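Local structure of lectin CEL-I, N-acetyl-D-galactosamine-specific C-type (Cucumaria echinata, 4WQQ) at residues 21-25 against 26-30. The protein is a calcium-dependent C-type lectin specific for N-acetylgalactosamine, here an engineered form that recognises and binds mannose. The protein carries 3 engineered substitutions. Numbering follows the deposited sequence.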
loop_
_atom_site.group_PDB
_atom_site.type_symbol
_atom_site.label_atom_id
_atom_site.label_comp_id
_atom_site.label_asym_id
_atom_site.label_seq_id
_atom_site.Cartn_x
_atom_site.Cartn_y
_atom_site.Cartn_z
ATOM N N THR A 21 9.501 20.796 -3.509
ATOM C CA THR A 21 9.866 21.254 -4.846
ATOM C C THR A 21 8.810 22.174 -5.305
ATOM O O THR A 21 7.590 21.841 -5.322
ATOM C CB THR A 21 9.988 20.032 -5.813
ATOM O OG1 THR A 21 11.105 19.206 -5.413
ATOM C CG2 THR A 21 10.201 20.453 -7.266
ATOM N N LEU A 22 9.230 23.369 -5.669
ATOM C CA LEU A 22 8.317 24.326 -6.207
ATOM C C LEU A 22 7.883 23.947 -7.634
ATOM O O LEU A 22 8.731 23.683 -8.530
ATOM C CB LEU A 22 9.018 25.705 -6.238
ATOM C CG LEU A 22 8.768 26.881 -5.306
ATOM C CD1 LEU A 22 9.123 28.158 -6.095
ATOM C CD2 LEU A 22 7.356 27.046 -4.830
ATOM N N THR A 23 6.572 23.931 -7.903
ATOM C CA THR A 23 6.066 23.604 -9.205
ATOM C C THR A 23 4.618 24.187 -9.369
ATOM O O THR A 23 4.032 24.742 -8.453
ATOM C CB THR A 23 6.168 22.048 -9.536
ATOM O OG1 THR A 23 6.032 21.853 -10.940
ATOM C CG2 THR A 23 5.077 21.228 -8.801
ATOM N N THR A 24 4.084 24.054 -10.567
ATOM C CA THR A 24 2.730 24.427 -10.882
ATOM C C THR A 24 1.744 23.383 -10.325
ATOM O O THR A 24 2.118 22.256 -10.072
ATOM C CB THR A 24 2.508 24.542 -12.373
ATOM O OG1 THR A 24 2.809 23.273 -13.000
ATOM C CG2 THR A 24 3.399 25.623 -12.989
ATOM N N TRP A 25 0.505 23.775 -10.174
ATOM C CA TRP A 25 -0.512 22.863 -9.701
ATOM C C TRP A 25 -0.649 21.677 -10.680
ATOM O O TRP A 25 -0.722 20.537 -10.246
ATOM C CB TRP A 25 -1.849 23.529 -9.525
ATOM C CG TRP A 25 -2.925 22.671 -8.919
ATOM C CD1 TRP A 25 -3.264 22.580 -7.608
ATOM C CD2 TRP A 25 -3.824 21.803 -9.612
ATOM N NE1 TRP A 25 -4.289 21.701 -7.446
ATOM C CE2 TRP A 25 -4.667 21.224 -8.666
ATOM C CE3 TRP A 25 -4.015 21.471 -10.953
ATOM C CZ2 TRP A 25 -5.698 20.331 -9.027
ATOM C CZ3 TRP A 25 -5.050 20.614 -11.292
ATOM C CH2 TRP A 25 -5.878 20.075 -10.350
ATOM N N GLU A 26 -0.669 21.991 -11.967
ATOM C CA GLU A 26 -0.837 20.961 -13.004
ATOM C C GLU A 26 0.301 19.971 -12.921
ATOM O O GLU A 26 0.078 18.752 -12.957
ATOM C CB GLU A 26 -0.864 21.632 -14.376
ATOM C CG GLU A 26 -1.969 21.097 -15.251
ATOM C CD GLU A 26 -1.482 20.074 -16.226
ATOM O OE1 GLU A 26 -1.486 20.391 -17.456
ATOM O OE2 GLU A 26 -1.101 18.961 -15.758
ATOM N N ASN A 27 1.534 20.428 -12.760
ATOM C CA ASN A 27 2.619 19.486 -12.706
ATOM C C ASN A 27 2.662 18.731 -11.373
ATOM O O ASN A 27 2.949 17.572 -11.343
ATOM C CB ASN A 27 3.946 20.155 -12.944
ATOM C CG ASN A 27 5.079 19.168 -12.927
ATOM O OD1 ASN A 27 5.134 18.239 -13.770
ATOM N ND2 ASN A 27 5.952 19.312 -11.994
ATOM N N ALA A 28 2.294 19.408 -10.260
ATOM C CA ALA A 28 2.161 18.696 -8.991
ATOM C C ALA A 28 1.106 17.533 -9.099
ATOM O O ALA A 28 1.304 16.454 -8.558
ATOM C CB ALA A 28 1.829 19.674 -7.905
ATOM N N HIS A 29 -0.023 17.807 -9.725
ATOM C CA HIS A 29 -1.086 16.863 -9.901
ATOM C C HIS A 29 -0.547 15.648 -10.660
ATOM O O HIS A 29 -0.712 14.497 -10.225
ATOM C CB HIS A 29 -2.231 17.528 -10.644
ATOM C CG HIS A 29 -3.420 16.647 -10.816
ATOM N ND1 HIS A 29 -4.425 16.930 -11.692
ATOM C CD2 HIS A 29 -3.833 15.573 -10.108
ATOM C CE1 HIS A 29 -5.357 15.983 -11.611
ATOM N NE2 HIS A 29 -5.012 15.140 -10.664
ATOM N N HIS A 30 0.091 15.938 -11.809
ATOM C CA HIS A 30 0.792 14.916 -12.594
ATOM C C HIS A 30 1.776 14.085 -11.777
ATOM O O HIS A 30 1.738 12.859 -11.845
ATOM C CB HIS A 30 1.496 15.593 -13.798
ATOM C CG HIS A 30 2.454 14.698 -14.522
ATOM N ND1 HIS A 30 2.054 13.828 -15.523
ATOM C CD2 HIS A 30 3.780 14.514 -14.367
ATOM C CE1 HIS A 30 3.109 13.155 -15.963
ATOM N NE2 HIS A 30 4.157 13.538 -15.266
#
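Thr24 is the N-cap of helix 25-34: its hydroxyl OG1 accepts a hydrogen bond from Asn27 N at 3.1 Å. With chi1 at 59°, OG1 tucks in over the backbone and faces the first turn of the helix. The Asn27 side chain bonds back to the residue before the cap: ND2 donates to Thr23 OG1 at 2.8 Å, with OG1 lying 19° out of the Asn27 amide plane. The two side chains cross at about a right angle. Two threonine hydroxyls thus hold both the backbone and the side chain of Asn27, which probably helps hold the turn from strand to helix. Regular helical bonds follow, from Ala28 N to Thr24 O and from His29 N to Trp25 O, each 2.9 Å long.

Beside the cap, Thr23 CG2 lies 3.7 Å from Ala28 CB. In the first turn of the helix, the Trp25 and His29 side chains run side by side in the same direction, and His29 CB sits over one face of the indole, toward its rim. Their rings meet obliquely, with Trp25 CH2 3.7 Å from His29 ND1.

The contact joins strand 14-23 to helix 25-34 within the C-type lectin fold. Trp25 stacks on Tyr77 and donates from NE1 to Ile74 O of strand 71-77. Ala28 and His29 touch Leu46 of strand 42-46, while Thr23 and Ala28 pack on Tyr134 of strand 132-140.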